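Local coordinates for protein HdaB,HdaA (Adhesin), HUS-associated diffuse adherence (Escherichia coli, PDB 5D55) that forms the minor tip subunit of the Hda (AAF/IV) pilus of enteroaggregative Escherichia coli, a chaperone-usher adhesive fibre linked to biofilm formation, at residues L32-I37 and I104-V109; V48-R53 and F122-E127. All coordinates share one frame; numbering follows the deposited sequence.

Interaction 1: residues L32-I37 and I104-V109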
loop_
_atom_site.group_PDB
_atom_site.type_symbol
_atom_site.label_atom_id
_atom_site.label_comp_id
_atom_site.label_asym_id
_atom_site.label_seq_id
_atom_site.Cartn_x
_atom_site.Cartn_y
_atom_site.Cartn_z
ATOM N N LEU B 32 12.704 17.891 18.514
ATOM C CA LEU B 32 11.716 18.963 18.381
ATOM C C LEU B 32 10.272 18.440 18.346
ATOM O O LEU B 32 9.325 19.203 18.585
ATOM C CB LEU B 32 11.964 19.777 17.115
ATOM C CG LEU B 32 13.327 20.443 16.902
ATOM C CD1 LEU B 32 13.363 21.014 15.517
ATOM C CD2 LEU B 32 13.600 21.524 17.938
ATOM N N ALA B 33 10.126 17.154 18.026
ATOM C CA ALA B 33 8.828 16.452 18.036
ATOM C C ALA B 33 9.014 14.943 18.158
ATOM O O ALA B 33 10.046 14.403 17.749
ATOM C CB ALA B 33 8.019 16.782 16.781
ATOM N N THR B 34 8.010 14.267 18.713
ATOM C CA THR B 34 8.039 12.811 18.900
ATOM C C THR B 34 6.951 12.181 18.057
ATOM O O THR B 34 5.777 12.556 18.155
ATOM C CB THR B 34 7.806 12.412 20.374
ATOM O OG1 THR B 34 8.729 13.107 21.216
ATOM C CG2 THR B 34 7.944 10.876 20.579
ATOM N N GLY B 35 7.349 11.231 17.219
ATOM C CA GLY B 35 6.428 10.597 16.304
ATOM C C GLY B 35 6.236 9.128 16.621
ATOM O O GLY B 35 7.028 8.522 17.327
ATOM N N ARG B 36 5.160 8.562 16.091
ATOM C CA ARG B 36 4.916 7.134 16.190
ATOM C C ARG B 36 4.192 6.680 14.943
ATOM O O ARG B 36 3.288 7.366 14.449
ATOM C CB ARG B 36 4.089 6.804 17.425
ATOM C CG ARG B 36 3.796 5.306 17.593
ATOM C CD ARG B 36 2.821 5.067 18.717
ATOM N NE ARG B 36 1.584 5.796 18.487
ATOM C CZ ARG B 36 0.769 6.226 19.444
ATOM N NH1 ARG B 36 1.053 5.998 20.724
ATOM N NH2 ARG B 36 -0.336 6.881 19.113
ATOM N N ILE B 37 4.610 5.530 14.428
ATOM C CA ILE B 37 3.920 4.882 13.320
ATOM C C ILE B 37 3.444 3.491 13.761
ATOM O O ILE B 37 4.196 2.767 14.411
ATOM C CB ILE B 37 4.819 4.834 12.048
ATOM C CG1 ILE B 37 4.103 4.125 10.894
ATOM C CG2 ILE B 37 6.205 4.218 12.350
ATOM C CD1 ILE B 37 4.621 4.544 9.538
ATOM N N ILE B 104 8.618 4.297 17.333
ATOM C CA ILE B 104 8.802 5.707 17.654
ATOM C C ILE B 104 9.902 6.303 16.770
ATOM O O ILE B 104 10.911 5.643 16.496
ATOM C CB ILE B 104 9.198 5.890 19.151
ATOM C CG1 ILE B 104 8.093 5.364 20.076
ATOM C CG2 ILE B 104 9.536 7.375 19.479
ATOM C CD1 ILE B 104 6.794 6.119 19.999
ATOM N N PHE B 105 9.695 7.540 16.323
ATOM C CA PHE B 105 10.721 8.319 15.648
ATOM C C PHE B 105 10.674 9.757 16.184
ATOM O O PHE B 105 9.746 10.111 16.938
ATOM C CB PHE B 105 10.526 8.274 14.119
ATOM C CG PHE B 105 9.231 8.895 13.642
ATOM C CD1 PHE B 105 9.176 10.246 13.283
ATOM C CD2 PHE B 105 8.066 8.135 13.576
ATOM C CE1 PHE B 105 7.985 10.816 12.854
ATOM C CE2 PHE B 105 6.873 8.694 13.144
ATOM C CZ PHE B 105 6.824 10.032 12.788
ATOM N N TYR B 106 11.661 10.576 15.810
ATOM C CA TYR B 106 11.695 11.985 16.216
ATOM C C TYR B 106 11.975 12.917 15.044
ATOM O O TYR B 106 12.556 12.507 14.031
ATOM C CB TYR B 106 12.732 12.227 17.326
ATOM C CG TYR B 106 12.595 11.289 18.508
ATOM C CD1 TYR B 106 11.788 11.619 19.591
ATOM C CD2 TYR B 106 13.263 10.064 18.527
ATOM C CE1 TYR B 106 11.646 10.744 20.672
ATOM C CE2 TYR B 106 13.140 9.195 19.588
ATOM C CZ TYR B 106 12.327 9.539 20.663
ATOM O OH TYR B 106 12.199 8.675 21.729
ATOM N N ILE B 107 11.534 14.167 15.175
ATOM C CA ILE B 107 12.040 15.231 14.331
ATOM C C ILE B 107 13.169 15.827 15.153
ATOM O O ILE B 107 12.976 16.188 16.324
ATOM C CB ILE B 107 10.978 16.330 14.028
ATOM C CG1 ILE B 107 9.716 15.756 13.359
ATOM C CG2 ILE B 107 11.605 17.488 13.220
ATOM C CD1 ILE B 107 9.932 15.259 11.923
ATOM N N GLU B 108 14.363 15.869 14.571
ATOM C CA GLU B 108 15.538 16.369 15.285
ATOM C C GLU B 108 16.202 17.492 14.517
ATOM O O GLU B 108 16.116 17.545 13.290
ATOM C CB GLU B 108 16.547 15.251 15.529
ATOM C CG GLU B 108 16.011 14.124 16.421
ATOM C CD GLU B 108 17.056 13.071 16.748
ATOM O OE1 GLU B 108 18.157 13.097 16.148
ATOM O OE2 GLU B 108 16.775 12.219 17.616
ATOM N N VAL B 109 16.893 18.365 15.245
ATOM C CA VAL B 109 17.683 19.418 14.637
ATOM C C VAL B 109 18.827 18.760 13.859
ATOM O O VAL B 109 19.560 17.928 14.395
ATOM C CB VAL B 109 18.247 20.372 15.713
ATOM C CG1 VAL B 109 19.114 21.427 15.075
ATOM C CG2 VAL B 109 17.093 21.024 16.491
#
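Gly-35 lies directly over one face of the Phe-105 ring, its CA 3.7 Å from the ring centroid and 14° off the ring normal, a CH-pi contact. The ring gets there because CG of Phe-105 stands between its backbone N and carbonyl carbon (chi1 63°), which folds the phenyl back across the neighbouring strand. Having no side chain, Gly-35 lets the ring lie flat against its backbone. The same pair is bound through the backbone: Gly-35 N donates to Phe-105 O at 2.7 Å, and Phe-105 N returns a bond to Gly-35 O.

Next along the ladder, Ile-107 N donates to Ala-33 O, and Ile-107 O receives Leu-32 N at 2.8 Å, plus a weak bond from Ala-33 N. Two residues facing one make this a classic beta bulge. Beyond it CD2 of Leu-32 meets CG2 of Val-109 at 3.8 Å. On the opposite face of the sheet from Phe-105, Thr-34 and Tyr-106 lie side by side, with CG2 of Thr-34 3.7 Å from CE1 of Tyr-106, and CD1 of Ile-104 reaches CB of Arg-36 at 3.8 Å.

Lys-31 adds a cation-pi contact to Tyr-106, while Trp-83 packs on Phe-105. Both segments lie on interior strands of a six-stranded antiparallel sheet in the HdaB part of this engineered fusion: strand 13-18 flanks 31-38, strand 73-79 flanks 102-109, and strand 118-132 covers the Ala-33 and Ile-107 side.

Interaction 2: residues V48-R53 and F122-E127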
loop_
_atom_site.group_PDB
_atom_site.type_symbol
_atom_site.label_atom_id
_atom_site.label_comp_id
_atom_site.label_asym_id
_atom_site.label_seq_id
_atom_site.Cartn_x
_atom_site.Cartn_y
_atom_site.Cartn_z
ATOM N N VAL B 48 9.469 6.179 7.045
ATOM C CA VAL B 48 8.943 7.512 7.399
ATOM C C VAL B 48 9.773 8.572 6.669
ATOM O O VAL B 48 10.970 8.377 6.448
ATOM C CB VAL B 48 9.035 7.752 8.931
ATOM C CG1 VAL B 48 8.667 9.180 9.303
ATOM C CG2 VAL B 48 8.130 6.773 9.682
ATOM N N TRP B 49 9.139 9.683 6.293
ATOM C CA TRP B 49 9.847 10.794 5.662
ATOM C C TRP B 49 9.221 12.143 5.987
ATOM O O TRP B 49 8.039 12.226 6.316
ATOM C CB TRP B 49 9.938 10.620 4.139
ATOM C CG TRP B 49 8.605 10.521 3.437
ATOM C CD1 TRP B 49 7.911 11.542 2.837
ATOM C CD2 TRP B 49 7.815 9.331 3.246
ATOM N NE1 TRP B 49 6.743 11.064 2.295
ATOM C CE2 TRP B 49 6.656 9.713 2.527
ATOM C CE3 TRP B 49 7.976 7.986 3.615
ATOM C CZ2 TRP B 49 5.661 8.799 2.164
ATOM C CZ3 TRP B 49 6.988 7.072 3.264
ATOM C CH2 TRP B 49 5.840 7.484 2.544
ATOM N N ILE B 50 10.036 13.184 5.882
ATOM C CA ILE B 50 9.590 14.566 6.045
ATOM C C ILE B 50 9.094 15.136 4.715
ATOM O O ILE B 50 9.741 14.974 3.675
ATOM C CB ILE B 50 10.731 15.453 6.588
ATOM C CG1 ILE B 50 11.218 14.923 7.940
ATOM C CG2 ILE B 50 10.267 16.931 6.679
ATOM C CD1 ILE B 50 12.557 15.537 8.446
ATOM N N ASN B 51 7.934 15.792 4.750
ATOM C CA ASN B 51 7.441 16.508 3.590
ATOM C C ASN B 51 7.925 17.946 3.635
ATOM O O ASN B 51 7.266 18.824 4.199
ATOM C CB ASN B 51 5.915 16.456 3.521
ATOM C CG ASN B 51 5.374 15.038 3.591
ATOM O OD1 ASN B 51 4.648 14.690 4.523
ATOM N ND2 ASN B 51 5.737 14.208 2.614
ATOM N N ALA B 52 9.094 18.174 3.047
ATOM C CA ALA B 52 9.711 19.495 3.009
ATOM C C ALA B 52 10.677 19.544 1.847
ATOM O O ALA B 52 11.108 18.505 1.350
ATOM C CB ALA B 52 10.437 19.796 4.308
ATOM N N ARG B 53 11.009 20.755 1.413
ATOM C CA ARG B 53 12.009 20.949 0.376
ATOM C C ARG B 53 13.363 20.544 0.940
ATOM O O ARG B 53 13.591 20.640 2.145
ATOM C CB ARG B 53 12.031 22.413 -0.073
ATOM N N PHE B 122 6.082 21.076 10.993
ATOM C CA PHE B 122 6.645 19.807 10.534
ATOM C C PHE B 122 5.535 18.944 9.946
ATOM O O PHE B 122 4.497 18.752 10.593
ATOM C CB PHE B 122 7.285 19.010 11.675
ATOM C CG PHE B 122 8.213 19.794 12.564
ATOM C CD1 PHE B 122 9.064 20.775 12.057
ATOM C CD2 PHE B 122 8.281 19.484 13.911
ATOM C CE1 PHE B 122 9.936 21.462 12.901
ATOM C CE2 PHE B 122 9.138 20.162 14.760
ATOM C CZ PHE B 122 9.970 21.154 14.249
ATOM N N SER B 123 5.760 18.424 8.738
ATOM C CA SER B 123 4.854 17.473 8.090
ATOM C C SER B 123 5.630 16.206 7.803
ATOM O O SER B 123 6.714 16.265 7.202
ATOM C CB SER B 123 4.308 18.025 6.775
ATOM O OG SER B 123 3.623 17.021 6.039
ATOM N N VAL B 124 5.086 15.071 8.230
ATOM C CA VAL B 124 5.731 13.771 7.990
ATOM C C VAL B 124 4.716 12.783 7.433
ATOM O O VAL B 124 3.504 12.906 7.676
ATOM C CB VAL B 124 6.400 13.177 9.275
ATOM C CG1 VAL B 124 7.523 14.095 9.778
ATOM C CG2 VAL B 124 5.369 12.978 10.355
ATOM N N SER B 125 5.214 11.822 6.663
ATOM C CA SER B 125 4.375 10.766 6.125
ATOM C C SER B 125 5.057 9.441 6.415
ATOM O O SER B 125 6.264 9.399 6.689
ATOM C CB SER B 125 4.138 10.950 4.626
ATOM O OG SER B 125 3.377 12.111 4.391
ATOM N N GLY B 126 4.293 8.360 6.378
ATOM C CA GLY B 126 4.871 7.062 6.684
ATOM C C GLY B 126 4.005 5.909 6.252
ATOM O O GLY B 126 2.795 6.069 6.000
ATOM N N GLU B 127 4.636 4.741 6.162
ATOM C CA GLU B 127 3.986 3.511 5.708
ATOM C C GLU B 127 4.762 2.328 6.279
ATOM O O GLU B 127 5.907 2.491 6.735
ATOM C CB GLU B 127 3.983 3.449 4.164
ATOM C CG GLU B 127 5.384 3.323 3.533
ATOM C CD GLU B 127 5.449 3.574 2.014
ATOM O OE1 GLU B 127 4.570 4.253 1.436
ATOM O OE2 GLU B 127 6.414 3.090 1.391
HETATM O O HOH W 1 7.899 19.515 7.216
HETATM O O HOH W 2 3.623 12.388 1.443
#
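Trp-49 and Ser-125 form an antiparallel hydrogen-bonded pair, with Trp-49 N to Ser-125 O and Ser-125 N to Trp-49 O both 2.9 Å, and the register continues through Asn-51 N to Ser-123 O at 2.8 Å after strand 45-50 has ended. The indole of Trp-49 folds across the partner strand because its CG sits between the backbone N and carbonyl carbon (chi1 59°). One indole face rests on CB of Ser-125, 3.2 Å from the ring plane and offset toward the rim. At the indole edge CH2 approaches OE1 of Glu-127 at 3.6 Å, with the carboxylate plane turned 88° from the ring.

Ser-123 OG donates to OD1 of Asn-51 at 3.0 Å, in the carbonyl plane on a lone pair; Ser-125 OG lies 2.9 Å from the same OD1 and is also hydrogen-bonded to Thr-146 OG1 of the second subunit. One water links Asn-51 O to Ser-123 N, and another donates to Ser-125 OG while taking a weak bond from Asn-51 ND2. On the opposite face, CG1 of Ile-50 and CG1 of Val-124 meet at 4.2 Å, turned toward strands 73-79 and 102-109.

The 122-127 segment of strand 118-132 therefore has an apolar side facing the core and serines beside Asn-51. Both segments are HdaB; 122-127 also pairs antiparallel with a strand from the HdaA-derived part of the second subunit of this engineered fusion, consistent with the donor-strand complementation of chaperone-usher pilins. Ser-123 OG at OD1 and the weak water bond at ND2 probably hold the Asn-51 carboxamide in one rotation.

Interactions 1 and 2 belong to two different antiparallel sheets of the HdaB part, packed together with contact centres 11 Å apart. Along the chain their segments alternate, 32-37, 48-53, 104-109, 122-127: strands 31-38 and 45-50 follow each other but enter separate sheets, and each pairs with a strand from much later. The sheets meet through apolar side chains, where CD1 of Ile-107 touches CG1 of Val-124 at 3.4 Å and CD1 of Leu-32 lies 3.6 Å from CZ of Phe-122. This interleaving, as in a beta sandwich, ties early and late parts of the domain into one core, while strand 118-132 takes up a strand of the fused HdaA part of the second subunit.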